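Local coordinates for nucleoporin NUP82 (Saccharomyces cerevisiae, PDB 3PBP), which is a structural component of the nuclear pore complex, where nucleoporins can also dock passing transport factors, and is represented here by its N-terminal domain, at residues F59-V64 and E101-Q106; H55-S60 and D107-F112; V249-Q254 and S336-N341. The protein carries 1 engineered substitution. One frame throughout, in Å; residues are numbered along the deposited sequence.

Interaction 1. Residues F59-V64 and E101-Q106; sequences FSRHLV and EDVSIQ
Arg61 reaches across to Val103 and Gln106 at the surface of this beta-propeller domain, joining the loop after strand 55-58 of one four-stranded blade to the short helix 103-107 that leads into the last strand of the next. Contacts over the faces of the guanidinium come first. One methyl of Val103, CG1, lies over a face of the Arg61 guanidinium and comes to 3.4 Å from Arg61 NH1. The opposite face of the same group is taken by His62, whose NE2 sits over its centre, so the flat group is held between a methyl and an imidazole nitrogen.

The polar contacts are uneven. At the guanidinium edge, Arg61 NH2 gives Gln106 OE1 a weak hydrogen bond of 3.3 Å, bent to 129° at the hydrogen, with the guanidinium and amide planes 29° apart. The stronger partner is Asp107, which forms a salt bridge to Arg61 NH1 and probably hydrogen-bonds His62 NE2.

Backbone bonds shape both sides: Phe59 O accepts from His62 N and Leu63 N, while Gln106 N bonds Asp102 O in the first helical turn. The Arg61 chain, bent at chi2 and chi3, brings its guanidinium to helix 103-107. Arg61 NH2 lies 3.8 Å from Gln106 CB.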
ATOM      1  N   PHE A  59      27.763 -17.017  -1.116  1.00 63.86           N
ATOM      2  CA  PHE A  59      26.983 -17.071   0.111  1.00 63.50           C
ATOM      3  C   PHE A  59      26.229 -18.378   0.326  1.00 63.41           C
ATOM      4  O   PHE A  59      25.346 -18.436   1.179  1.00 64.33           O
ATOM      5  CB  PHE A  59      26.019 -15.873   0.174  1.00 62.25           C
ATOM      6  CG  PHE A  59      25.063 -15.787  -0.989  1.00 62.83           C
ATOM      7  CD1 PHE A  59      23.866 -16.496  -0.978  1.00 63.14           C
ATOM      8  CD2 PHE A  59      25.355 -14.989  -2.095  1.00 62.70           C
ATOM      9  CE1 PHE A  59      22.971 -16.407  -2.050  1.00 62.02           C
ATOM     10  CE2 PHE A  59      24.467 -14.896  -3.172  1.00 61.82           C
ATOM     11  CZ  PHE A  59      23.275 -15.605  -3.147  1.00 61.58           C
ATOM     12  N   SER A  60      26.590 -19.417  -0.427  1.00 63.23           N
ATOM     13  CA  SER A  60      25.964 -20.739  -0.302  1.00 64.35           C
ATOM     14  C   SER A  60      25.969 -21.193   1.148  1.00 64.74           C
ATOM     15  O   SER A  60      25.026 -21.819   1.626  1.00 64.78           O
ATOM     16  CB  SER A  60      26.721 -21.775  -1.128  1.00 63.34           C
ATOM     17  OG  SER A  60      26.772 -21.404  -2.491  1.00 67.27           O
ATOM     18  N   ARG A  61      27.049 -20.870   1.841  1.00 66.26           N
ATOM     19  CA  ARG A  61      27.206 -21.229   3.240  1.00 67.51           C
ATOM     20  C   ARG A  61      26.096 -20.643   4.103  1.00 65.49           C
ATOM     21  O   ARG A  61      25.791 -21.168   5.159  1.00 65.25           O
ATOM     22  CB  ARG A  61      28.557 -20.725   3.747  1.00 71.30           C
ATOM     23  CG  ARG A  61      29.067 -21.453   4.982  1.00 76.11           C
ATOM     24  CD  ARG A  61      29.510 -20.466   6.038  1.00 78.97           C
ATOM     25  NE  ARG A  61      30.331 -19.403   5.471  1.00 81.52           N
ATOM     26  CZ  ARG A  61      30.757 -18.348   6.163  1.00 83.93           C
ATOM     27  NH1 ARG A  61      30.431 -18.228   7.448  1.00 82.93           N
ATOM     28  NH2 ARG A  61      31.503 -17.411   5.570  1.00 84.48           N
ATOM     29  N   HIS A  62      25.496 -19.550   3.644  1.00 65.53           N
ATOM     30  CA  HIS A  62      24.429 -18.884   4.388  1.00 64.42           C
ATOM     31  C   HIS A  62      23.048 -19.076   3.781  1.00 62.78           C
ATOM     32  O   HIS A  62      22.043 -19.028   4.488  1.00 62.99           O
ATOM     33  CB  HIS A  62      24.724 -17.393   4.484  1.00 66.08           C
ATOM     34  CG  HIS A  62      25.923 -17.077   5.317  1.00 70.02           C
ATOM     35  ND1 HIS A  62      25.925 -17.196   6.692  1.00 71.62           N
ATOM     36  CD2 HIS A  62      27.167 -16.668   4.972  1.00 70.70           C
ATOM     37  CE1 HIS A  62      27.119 -16.872   7.159  1.00 72.26           C
ATOM     38  NE2 HIS A  62      27.892 -16.548   6.135  1.00 72.95           N
ATOM     39  N   LEU A  63      23.000 -19.286   2.470  1.00 60.74           N
ATOM     40  CA  LEU A  63      21.731 -19.477   1.784  1.00 58.68           C
ATOM     41  C   LEU A  63      21.922 -20.039   0.394  1.00 58.34           C
ATOM     42  O   LEU A  63      22.757 -19.562  -0.381  1.00 57.23           O
ATOM     43  CB  LEU A  63      20.968 -18.147   1.677  1.00 58.67           C
ATOM     44  CG  LEU A  63      19.763 -18.087   0.718  1.00 57.57           C
ATOM     45  CD1 LEU A  63      18.660 -19.021   1.180  1.00 55.83           C
ATOM     46  CD2 LEU A  63      19.245 -16.669   0.656  1.00 57.92           C
ATOM     47  N   VAL A  64      21.144 -21.071   0.093  1.00 58.23           N
ATOM     48  CA  VAL A  64      21.168 -21.684  -1.223  1.00 58.19           C
ATOM     49  C   VAL A  64      19.803 -21.285  -1.765  1.00 59.01           C
ATOM     50  O   VAL A  64      18.778 -21.548  -1.132  1.00 58.89           O
ATOM     51  CB  VAL A  64      21.282 -23.226  -1.137  1.00 56.81           C
ATOM     52  CG1 VAL A  64      21.037 -23.829  -2.505  1.00 56.50           C
ATOM     53  CG2 VAL A  64      22.658 -23.622  -0.635  1.00 54.52           C
ATOM     54  N   GLU A 101      37.951 -13.025   1.887  1.00102.19           N
ATOM     55  CA  GLU A 101      38.286 -14.394   2.264  1.00102.48           C
ATOM     56  C   GLU A 101      37.862 -14.724   3.687  1.00101.95           C
ATOM     57  O   GLU A 101      37.126 -15.684   3.910  1.00101.96           O
ATOM     58  CB  GLU A 101      39.785 -14.620   2.118  1.00103.97           C
ATOM     59  CG  GLU A 101      40.130 -15.737   1.158  1.00106.82           C
ATOM     60  CD  GLU A 101      41.151 -15.311   0.114  1.00108.75           C
ATOM     61  OE1 GLU A 101      40.830 -14.425  -0.706  1.00108.92           O
ATOM     62  OE2 GLU A 101      42.276 -15.855   0.112  1.00109.91           O
ATOM     63  N   ASP A 102      38.341 -13.930   4.642  1.00101.02           N
ATOM     64  CA  ASP A 102      38.007 -14.108   6.053  1.00100.44           C
ATOM     65  C   ASP A 102      36.581 -14.589   6.246  1.00 99.28           C
ATOM     66  O   ASP A 102      35.640 -13.874   5.919  1.00100.28           O
ATOM     67  CB  ASP A 102      38.148 -12.785   6.799  1.00101.97           C
ATOM     68  CG  ASP A 102      39.299 -12.783   7.768  1.00103.67           C
ATOM     69  OD1 ASP A 102      39.338 -13.669   8.651  1.00103.95           O
ATOM     70  OD2 ASP A 102      40.162 -11.885   7.646  1.00105.24           O
ATOM     71  N   VAL A 103      36.413 -15.791   6.779  1.00 97.86           N
ATOM     72  CA  VAL A 103      35.074 -16.306   7.026  1.00 96.70           C
ATOM     73  C   VAL A 103      34.344 -15.331   7.956  1.00 95.75           C
ATOM     74  O   VAL A 103      33.123 -15.177   7.880  1.00 95.83           O
ATOM     75  CB  VAL A 103      35.127 -17.705   7.684  1.00 96.68           C
ATOM     76  CG1 VAL A 103      33.728 -18.138   8.117  1.00 95.25           C
ATOM     77  CG2 VAL A 103      35.735 -18.707   6.704  1.00 95.83           C
ATOM     78  N   SER A 104      35.109 -14.667   8.823  1.00 94.22           N
ATOM     79  CA  SER A 104      34.557 -13.696   9.769  1.00 92.14           C
ATOM     80  C   SER A 104      34.103 -12.420   9.049  1.00 90.62           C
ATOM     81  O   SER A 104      33.097 -11.816   9.418  1.00 89.98           O
ATOM     82  CB  SER A 104      35.603 -13.348  10.835  1.00 91.66           C
ATOM     83  OG  SER A 104      36.779 -12.821  10.241  1.00 92.48           O
ATOM     84  N   ILE A 105      34.855 -12.019   8.024  1.00 89.01           N
ATOM     85  CA  ILE A 105      34.538 -10.828   7.243  1.00 86.73           C
ATOM     86  C   ILE A 105      33.363 -11.065   6.294  1.00 85.62           C
ATOM     87  O   ILE A 105      32.603 -10.142   5.995  1.00 85.67           O
ATOM     88  CB  ILE A 105      35.770 -10.350   6.425  1.00 85.89           C
ATOM     89  CG1 ILE A 105      36.772  -9.662   7.355  1.00 86.15           C
ATOM     90  CG2 ILE A 105      35.336  -9.410   5.315  1.00 85.22           C
ATOM     91  CD1 ILE A 105      37.953  -9.013   6.637  1.00 85.19           C
ATOM     92  N   GLN A 106      33.210 -12.301   5.828  1.00 83.78           N
ATOM     93  CA  GLN A 106      32.127 -12.638   4.914  1.00 82.12           C
ATOM     94  C   GLN A 106      30.808 -12.730   5.645  1.00 81.22           C
ATOM     95  O   GLN A 106      29.751 -12.505   5.059  1.00 82.19           O
ATOM     96  CB  GLN A 106      32.394 -13.969   4.223  1.00 82.43           C
ATOM     97  CG  GLN A 106      33.659 -13.992   3.392  1.00 84.18           C
ATOM     98  CD  GLN A 106      33.855 -15.317   2.685  1.00 84.68           C
ATOM     99  OE1 GLN A 106      33.669 -16.386   3.281  1.00 85.56           O
ATOM    100  NE2 GLN A 106      34.239 -15.259   1.415  1.00 82.83           N
TER

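Interaction 2. Residues H55-S60 and D107-F112; sequences HSLNFS and DAFQIF
Leu57 and Phe109 meet through their first torsions: Leu57 sets CG opposite its backbone N (chi1 173°), beside the carbonyl carbon, while Phe109 sets CG opposite its carbonyl carbon (chi1 -62°), and both side chains leave the backbone toward the other segment. The contact falls to one methyl. Leu57 CD2 approaches Phe109 CD2 to 3.5 Å, coming obliquely to the ring, and the same methyl lies 3.9 Å from Phe109 CB.

Strand 55-58 is an outermost strand of the first four-stranded propeller blade and strand 110-115 an outermost strand of the next, so this is packing between neighbouring blades. A looser contact lies beside it: Phe59 CB is 4.3 Å from the amide nitrogen NE2 of Gln110, but chi1 of 58° turns the Phe59 ring away, where it packs on Ile43 and Met91. Phe109 also meets Tyr97 edge-to-face, and Leu57 touches Pro94, so the pair belongs to a larger apolar cluster.

Each segment has a turn next to the packed residues. Asn58 OD1 accepts from Ser60 N at 2.9 Å, an Asx turn at the end of the strand, and from Ser60 OG on the same face of its amide plane. Asp107 to Gln110 form a type I beta turn, closed by Gln110 N to Asp107 O at 3.0 Å, and a classic beta bulge follows where Ile111 and Phe112 both face Val90.

Between Leu57 and Phe109 the chemistry is purely apolar, so this pair probably gains its stability from dispersion and the exclusion of water.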
ATOM      1  N   HIS A  55      34.242  -8.655  -8.595  1.00 63.98           N
ATOM      2  CA  HIS A  55      34.550  -9.379  -7.383  1.00 64.53           C
ATOM      3  C   HIS A  55      33.407 -10.293  -7.017  1.00 64.70           C
ATOM      4  O   HIS A  55      32.313 -10.154  -7.550  1.00 66.10           O
ATOM      5  CB  HIS A  55      34.860  -8.395  -6.265  1.00 66.44           C
ATOM      6  CG  HIS A  55      35.881  -7.370  -6.648  1.00 68.99           C
ATOM      7  ND1 HIS A  55      35.596  -6.322  -7.500  1.00 69.97           N
ATOM      8  CD2 HIS A  55      37.200  -7.271  -6.358  1.00 69.94           C
ATOM      9  CE1 HIS A  55      36.697  -5.624  -7.719  1.00 70.09           C
ATOM     10  NE2 HIS A  55      37.683  -6.180  -7.039  1.00 70.73           N
ATOM     11  N   SER A  56      33.667 -11.243  -6.123  1.00 64.38           N
ATOM     12  CA  SER A  56      32.653 -12.207  -5.719  1.00 63.22           C
ATOM     13  C   SER A  56      32.592 -12.505  -4.232  1.00 63.94           C
ATOM     14  O   SER A  56      33.555 -12.302  -3.486  1.00 65.08           O
ATOM     15  CB  SER A  56      32.869 -13.516  -6.452  1.00 61.55           C
ATOM     16  OG  SER A  56      32.915 -13.284  -7.836  1.00 64.76           O
ATOM     17  N   LEU A  57      31.434 -12.995  -3.817  1.00 63.23           N
ATOM     18  CA  LEU A  57      31.194 -13.361  -2.437  1.00 62.82           C
ATOM     19  C   LEU A  57      30.179 -14.480  -2.465  1.00 63.09           C
ATOM     20  O   LEU A  57      28.984 -14.237  -2.564  1.00 63.80           O
ATOM     21  CB  LEU A  57      30.632 -12.188  -1.645  1.00 63.68           C
ATOM     22  CG  LEU A  57      30.198 -12.589  -0.234  1.00 64.01           C
ATOM     23  CD1 LEU A  57      31.415 -13.116   0.525  1.00 62.91           C
ATOM     24  CD2 LEU A  57      29.571 -11.395   0.486  1.00 63.93           C
ATOM     25  N   ASN A  58      30.668 -15.709  -2.394  1.00 63.73           N
ATOM     26  CA  ASN A  58      29.816 -16.886  -2.403  1.00 63.36           C
ATOM     27  C   ASN A  58      29.091 -16.960  -1.072  1.00 63.79           C
ATOM     28  O   ASN A  58      29.723 -16.965  -0.017  1.00 64.10           O
ATOM     29  CB  ASN A  58      30.659 -18.147  -2.598  1.00 63.58           C
ATOM     30  CG  ASN A  58      29.820 -19.383  -2.724  1.00 64.85           C
ATOM     31  OD1 ASN A  58      29.151 -19.790  -1.771  1.00 65.75           O
ATOM     32  ND2 ASN A  58      29.830 -19.989  -3.909  1.00 65.29           N
ATOM     33  N   PHE A  59      27.763 -17.017  -1.116  1.00 63.86           N
ATOM     34  CA  PHE A  59      26.983 -17.071   0.111  1.00 63.50           C
ATOM     35  C   PHE A  59      26.229 -18.378   0.326  1.00 63.41           C
ATOM     36  O   PHE A  59      25.346 -18.436   1.179  1.00 64.33           O
ATOM     37  CB  PHE A  59      26.019 -15.873   0.174  1.00 62.25           C
ATOM     38  CG  PHE A  59      25.063 -15.787  -0.989  1.00 62.83           C
ATOM     39  CD1 PHE A  59      23.866 -16.496  -0.978  1.00 63.14           C
ATOM     40  CD2 PHE A  59      25.355 -14.989  -2.095  1.00 62.70           C
ATOM     41  CE1 PHE A  59      22.971 -16.407  -2.050  1.00 62.02           C
ATOM     42  CE2 PHE A  59      24.467 -14.896  -3.172  1.00 61.82           C
ATOM     43  CZ  PHE A  59      23.275 -15.605  -3.147  1.00 61.58           C
ATOM     44  N   SER A  60      26.590 -19.417  -0.427  1.00 63.23           N
ATOM     45  CA  SER A  60      25.964 -20.739  -0.302  1.00 64.35           C
ATOM     46  C   SER A  60      25.969 -21.193   1.148  1.00 64.74           C
ATOM     47  O   SER A  60      25.026 -21.819   1.626  1.00 64.78           O
ATOM     48  CB  SER A  60      26.721 -21.775  -1.128  1.00 63.34           C
ATOM     49  OG  SER A  60      26.772 -21.404  -2.491  1.00 67.27           O
ATOM     50  N   ASP A 107      30.860 -13.081   6.922  1.00 79.58           N
ATOM     51  CA  ASP A 107      29.637 -13.188   7.702  1.00 78.40           C
ATOM     52  C   ASP A 107      29.184 -11.789   8.059  1.00 76.93           C
ATOM     53  O   ASP A 107      28.023 -11.565   8.409  1.00 76.63           O
ATOM     54  CB  ASP A 107      29.881 -13.999   8.975  1.00 80.65           C
ATOM     55  CG  ASP A 107      30.287 -15.431   8.682  1.00 82.06           C
ATOM     56  OD1 ASP A 107      30.403 -15.773   7.485  1.00 81.46           O
ATOM     57  OD2 ASP A 107      30.491 -16.210   9.647  1.00 83.60           O
ATOM     58  N   ALA A 108      30.118 -10.849   7.973  1.00 74.74           N
ATOM     59  CA  ALA A 108      29.826  -9.456   8.275  1.00 73.24           C
ATOM     60  C   ALA A 108      28.798  -8.923   7.280  1.00 71.35           C
ATOM     61  O   ALA A 108      28.031  -8.017   7.593  1.00 70.40           O
ATOM     62  CB  ALA A 108      31.105  -8.628   8.195  1.00 74.18           C
ATOM     63  N   PHE A 109      28.795  -9.504   6.082  1.00 68.94           N
ATOM     64  CA  PHE A 109      27.887  -9.091   5.029  1.00 66.83           C
ATOM     65  C   PHE A 109      26.482  -9.651   5.160  1.00 65.67           C
ATOM     66  O   PHE A 109      25.609  -9.341   4.351  1.00 66.46           O
ATOM     67  CB  PHE A 109      28.486  -9.444   3.674  1.00 67.06           C
ATOM     68  CG  PHE A 109      29.786  -8.741   3.402  1.00 68.18           C
ATOM     69  CD1 PHE A 109      29.881  -7.358   3.544  1.00 67.59           C
ATOM     70  CD2 PHE A 109      30.921  -9.456   3.033  1.00 68.57           C
ATOM     71  CE1 PHE A 109      31.074  -6.702   3.326  1.00 66.89           C
ATOM     72  CE2 PHE A 109      32.123  -8.806   2.813  1.00 68.48           C
ATOM     73  CZ  PHE A 109      32.196  -7.422   2.961  1.00 68.13           C
ATOM     74  N   GLN A 110      26.262 -10.476   6.176  1.00 63.19           N
ATOM     75  CA  GLN A 110      24.941 -11.022   6.418  1.00 60.64           C
ATOM     76  C   GLN A 110      24.417 -10.053   7.453  1.00 60.05           C
ATOM     77  O   GLN A 110      24.776 -10.111   8.628  1.00 60.61           O
ATOM     78  CB  GLN A 110      25.023 -12.445   6.979  1.00 59.65           C
ATOM     79  CG  GLN A 110      25.613 -13.465   6.023  1.00 59.91           C
ATOM     80  CD  GLN A 110      24.906 -13.502   4.662  1.00 61.51           C
ATOM     81  OE1 GLN A 110      23.688 -13.727   4.574  1.00 60.79           O
ATOM     82  NE2 GLN A 110      25.678 -13.290   3.591  1.00 59.15           N
ATOM     83  N   ILE A 111      23.559  -9.152   7.007  1.00 59.17           N
ATOM     84  CA  ILE A 111      23.043  -8.118   7.878  1.00 58.29           C
ATOM     85  C   ILE A 111      21.755  -8.367   8.655  1.00 58.78           C
ATOM     86  O   ILE A 111      21.607  -7.868   9.786  1.00 59.46           O
ATOM     87  CB  ILE A 111      22.914  -6.829   7.070  1.00 58.11           C
ATOM     88  CG1 ILE A 111      24.300  -6.451   6.552  1.00 57.84           C
ATOM     89  CG2 ILE A 111      22.313  -5.723   7.910  1.00 56.11           C
ATOM     90  CD1 ILE A 111      24.319  -5.189   5.733  1.00 63.04           C
ATOM     91  N   PHE A 112      20.828  -9.135   8.085  1.00 57.18           N
ATOM     92  CA  PHE A 112      19.557  -9.370   8.772  1.00 55.42           C
ATOM     93  C   PHE A 112      18.862 -10.633   8.297  1.00 55.93           C
ATOM     94  O   PHE A 112      18.967 -11.008   7.120  1.00 55.54           O
ATOM     95  CB  PHE A 112      18.642  -8.163   8.536  1.00 53.90           C
ATOM     96  CG  PHE A 112      17.226  -8.351   9.017  1.00 51.92           C
ATOM     97  CD1 PHE A 112      16.866  -8.008  10.318  1.00 50.19           C
ATOM     98  CD2 PHE A 112      16.244  -8.830   8.150  1.00 50.08           C
ATOM     99  CE1 PHE A 112      15.559  -8.130  10.752  1.00 46.54           C
ATOM    100  CE2 PHE A 112      14.934  -8.959   8.574  1.00 48.97           C
ATOM    101  CZ  PHE A 112      14.589  -8.605   9.886  1.00 47.92           C
TER

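Interaction 3. Residues V249-Q254 and S336-N341; sequences VIKQLQ and SWDVDN
Lys251 lies against Trp337 and points its amine at Asp338, and its side chain can be traced outward from the helix. CB comes first, 3.9 Å from Trp337 CZ3, approaching the six-membered ring obliquely. CG stands opposite the Lys251 carbonyl carbon and beside the backbone N (chi1 -85°), a torsion that carries the chain out past the indole. CD is again near the ring, 4.2 Å from Trp337 CE3. The bend at chi3 then takes CE on toward the carboxylate, and NZ ends 4.0 Å from Asp338 OD2, a long salt bridge between side chains that cross at about a right angle. It is the lesser of two charge contacts at that oxygen, because Asp338 OD2 also pairs with Arg247 NH1, one turn earlier on the same helix.

That helix, 243-262, packs beside helix 220-235 in a helical excursion from the beta-propeller. Residues 336-341 belong to the long connection between strands 323-329 and 347-355, so the contact joins the helical part to a connection between two strands of one propeller sheet.

The indole touches the helix again through its rim: Trp337 CZ3 lies 4.4 Å from Gln252 N, which is close to the ring plane. At the other side of the ring system, Trp337 NE1 donates to Tyr276 O, which helps fix the rotation of the indole. The buried Gln252 amide is satisfied at both ends: NE2 bonds Ser230 OG on helix 220-235, and OE1 accepts from Met335 N, immediately before Ser336.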
ATOM      1  N   VAL A 249      -4.478  18.169  10.334  1.00 54.15           N
ATOM      2  CA  VAL A 249      -3.688  19.231   9.730  1.00 51.90           C
ATOM      3  C   VAL A 249      -2.806  19.893  10.777  1.00 53.48           C
ATOM      4  O   VAL A 249      -1.636  20.187  10.516  1.00 52.99           O
ATOM      5  CB  VAL A 249      -4.598  20.293   9.076  1.00 49.30           C
ATOM      6  CG1 VAL A 249      -3.774  21.447   8.562  1.00 46.06           C
ATOM      7  CG2 VAL A 249      -5.377  19.667   7.957  1.00 47.86           C
ATOM      8  N   ILE A 250      -3.363  20.130  11.962  1.00 55.06           N
ATOM      9  CA  ILE A 250      -2.584  20.749  13.025  1.00 56.29           C
ATOM     10  C   ILE A 250      -1.524  19.773  13.504  1.00 55.77           C
ATOM     11  O   ILE A 250      -0.396  20.166  13.797  1.00 55.62           O
ATOM     12  CB  ILE A 250      -3.476  21.179  14.196  1.00 58.16           C
ATOM     13  CG1 ILE A 250      -4.277  22.419  13.777  1.00 57.89           C
ATOM     14  CG2 ILE A 250      -2.623  21.457  15.436  1.00 56.20           C
ATOM     15  CD1 ILE A 250      -5.323  22.829  14.775  1.00 58.66           C
ATOM     16  N   LYS A 251      -1.884  18.497  13.572  1.00 55.23           N
ATOM     17  CA  LYS A 251      -0.927  17.485  13.984  1.00 56.03           C
ATOM     18  C   LYS A 251       0.199  17.401  12.970  1.00 56.23           C
ATOM     19  O   LYS A 251       1.371  17.276  13.330  1.00 56.30           O
ATOM     20  CB  LYS A 251      -1.590  16.124  14.077  1.00 57.16           C
ATOM     21  CG  LYS A 251      -2.265  15.852  15.375  1.00 60.00           C
ATOM     22  CD  LYS A 251      -2.587  14.394  15.457  1.00 60.63           C
ATOM     23  CE  LYS A 251      -2.360  13.899  16.853  1.00 63.86           C
ATOM     24  NZ  LYS A 251      -2.016  12.452  16.848  1.00 68.08           N
ATOM     25  N   GLN A 252      -0.168  17.454  11.693  1.00 56.25           N
ATOM     26  CA  GLN A 252       0.818  17.375  10.630  1.00 56.01           C
ATOM     27  C   GLN A 252       1.822  18.506  10.775  1.00 55.46           C
ATOM     28  O   GLN A 252       3.028  18.291  10.744  1.00 55.41           O
ATOM     29  CB  GLN A 252       0.158  17.453   9.249  1.00 55.39           C
ATOM     30  CG  GLN A 252       1.171  17.286   8.123  1.00 55.81           C
ATOM     31  CD  GLN A 252       0.545  17.201   6.751  1.00 56.89           C
ATOM     32  OE1 GLN A 252      -0.518  16.603   6.567  1.00 59.60           O
ATOM     33  NE2 GLN A 252       1.216  17.777   5.770  1.00 56.68           N
ATOM     34  N   LEU A 253       1.319  19.718  10.947  1.00 55.03           N
ATOM     35  CA  LEU A 253       2.205  20.853  11.088  1.00 56.04           C
ATOM     36  C   LEU A 253       3.089  20.753  12.322  1.00 56.46           C
ATOM     37  O   LEU A 253       4.239  21.174  12.290  1.00 55.71           O
ATOM     38  CB  LEU A 253       1.406  22.150  11.134  1.00 55.06           C
ATOM     39  CG  LEU A 253       2.269  23.411  11.203  1.00 54.22           C
ATOM     40  CD1 LEU A 253       3.224  23.491  10.006  1.00 51.50           C
ATOM     41  CD2 LEU A 253       1.341  24.612  11.234  1.00 54.67           C
ATOM     42  N   GLN A 254       2.558  20.201  13.411  1.00 57.79           N
ATOM     43  CA  GLN A 254       3.345  20.060  14.631  1.00 58.31           C
ATOM     44  C   GLN A 254       4.443  19.048  14.387  1.00 58.33           C
ATOM     45  O   GLN A 254       5.595  19.266  14.762  1.00 60.90           O
ATOM     46  CB  GLN A 254       2.483  19.587  15.797  1.00 58.30           C
ATOM     47  CG  GLN A 254       1.377  20.539  16.160  1.00 62.43           C
ATOM     48  CD  GLN A 254       0.414  19.969  17.197  1.00 64.69           C
ATOM     49  OE1 GLN A 254       0.291  18.744  17.349  1.00 65.34           O
ATOM     50  NE2 GLN A 254      -0.292  20.858  17.900  1.00 64.73           N
ATOM     51  N   SER A 336      -2.453  11.287   8.812  1.00 59.54           N
ATOM     52  CA  SER A 336      -3.436  10.772   9.750  1.00 58.84           C
ATOM     53  C   SER A 336      -2.897   9.542  10.472  1.00 57.64           C
ATOM     54  O   SER A 336      -2.285   8.667   9.864  1.00 55.33           O
ATOM     55  CB  SER A 336      -4.726  10.430   9.006  1.00 58.86           C
ATOM     56  OG  SER A 336      -5.723   9.978   9.902  1.00 60.51           O
ATOM     57  N   TRP A 337      -3.130   9.481  11.778  1.00 57.63           N
ATOM     58  CA  TRP A 337      -2.641   8.370  12.574  1.00 57.12           C
ATOM     59  C   TRP A 337      -3.737   7.568  13.263  1.00 58.78           C
ATOM     60  O   TRP A 337      -3.691   6.344  13.217  1.00 58.86           O
ATOM     61  CB  TRP A 337      -1.666   8.881  13.626  1.00 54.74           C
ATOM     62  CG  TRP A 337      -0.364   9.435  13.101  1.00 50.69           C
ATOM     63  CD1 TRP A 337       0.845   8.798  13.080  1.00 49.01           C
ATOM     64  CD2 TRP A 337      -0.111  10.782  12.677  1.00 48.22           C
ATOM     65  NE1 TRP A 337       1.834   9.667  12.685  1.00 47.33           N
ATOM     66  CE2 TRP A 337       1.273  10.891  12.432  1.00 47.69           C
ATOM     67  CE3 TRP A 337      -0.919  11.908  12.480  1.00 47.08           C
ATOM     68  CZ2 TRP A 337       1.867  12.085  12.018  1.00 47.40           C
ATOM     69  CZ3 TRP A 337      -0.321  13.098  12.061  1.00 45.46           C
ATOM     70  CH2 TRP A 337       1.054  13.173  11.835  1.00 45.07           C
ATOM     71  N   ASP A 338      -4.705   8.246  13.897  1.00 60.83           N
ATOM     72  CA  ASP A 338      -5.815   7.578  14.606  1.00 62.69           C
ATOM     73  C   ASP A 338      -7.021   7.276  13.741  1.00 63.30           C
ATOM     74  O   ASP A 338      -7.419   6.129  13.571  1.00 66.11           O
ATOM     75  CB  ASP A 338      -6.370   8.429  15.736  1.00 64.64           C
ATOM     76  CG  ASP A 338      -5.323   9.212  16.438  1.00 66.76           C
ATOM     77  OD1 ASP A 338      -4.383   8.586  16.956  1.00 68.88           O
ATOM     78  OD2 ASP A 338      -5.446  10.451  16.472  1.00 66.55           O
ATOM     79  N   VAL A 339      -7.623   8.340  13.232  1.00 62.45           N
ATOM     80  CA  VAL A 339      -8.829   8.259  12.424  1.00 61.73           C
ATOM     81  C   VAL A 339      -9.033   7.009  11.569  1.00 61.72           C
ATOM     82  O   VAL A 339      -8.272   6.754  10.632  1.00 61.99           O
ATOM     83  CB  VAL A 339      -8.939   9.498  11.523  1.00 60.26           C
ATOM     84  CG1 VAL A 339     -10.343   9.615  10.994  1.00 60.07           C
ATOM     85  CG2 VAL A 339      -8.543  10.741  12.296  1.00 57.87           C
ATOM     86  N   ASP A 340     -10.063   6.231  11.908  1.00 61.52           N
ATOM     87  CA  ASP A 340     -10.408   5.033  11.147  1.00 62.87           C
ATOM     88  C   ASP A 340     -11.170   5.480   9.918  1.00 62.64           C
ATOM     89  O   ASP A 340     -11.913   6.455   9.959  1.00 62.56           O
ATOM     90  CB  ASP A 340     -11.334   4.100  11.922  1.00 65.76           C
ATOM     91  CG  ASP A 340     -10.715   3.575  13.186  1.00 67.79           C
ATOM     92  OD1 ASP A 340      -9.529   3.191  13.145  1.00 67.61           O
ATOM     93  OD2 ASP A 340     -11.428   3.536  14.215  1.00 68.87           O
ATOM     94  N   ASN A 341     -11.001   4.754   8.826  1.00 62.64           N
ATOM     95  CA  ASN A 341     -11.691   5.095   7.593  1.00 62.86           C
ATOM     96  C   ASN A 341     -11.573   6.568   7.237  1.00 62.02           C
ATOM     97  O   ASN A 341     -12.510   7.177   6.717  1.00 61.25           O
ATOM     98  CB  ASN A 341     -13.149   4.697   7.714  1.00 63.01           C
ATOM     99  CG  ASN A 341     -13.299   3.243   8.054  1.00 65.73           C
ATOM    100  OD1 ASN A 341     -12.953   2.372   7.248  1.00 65.57           O
ATOM    101  ND2 ASN A 341     -13.789   2.958   9.263  1.00 66.05           N
TER

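In the fold
Interactions 1 and 2 form one continuous patch, their centres about 5 Å apart, and both start from the same stretch around Phe59 and Ser60. Asp107 ties them together: it belongs to 107-112 and is bound by residues of 59-64, through a salt bridge and a probable hydrogen bond, while packing joins Gln106 to Leu57 and His62 to Gln110. Interaction 2 supplies the buried layer between two blades and interaction 1 its surface edge. Interaction 3 stands apart, its centre about 46 Å from that of interaction 1 and about 42 Å from that of interaction 2, where helix 243-262 meets the connection between strands 323-329 and 347-355. All three fall within the region that interacts with NUP116.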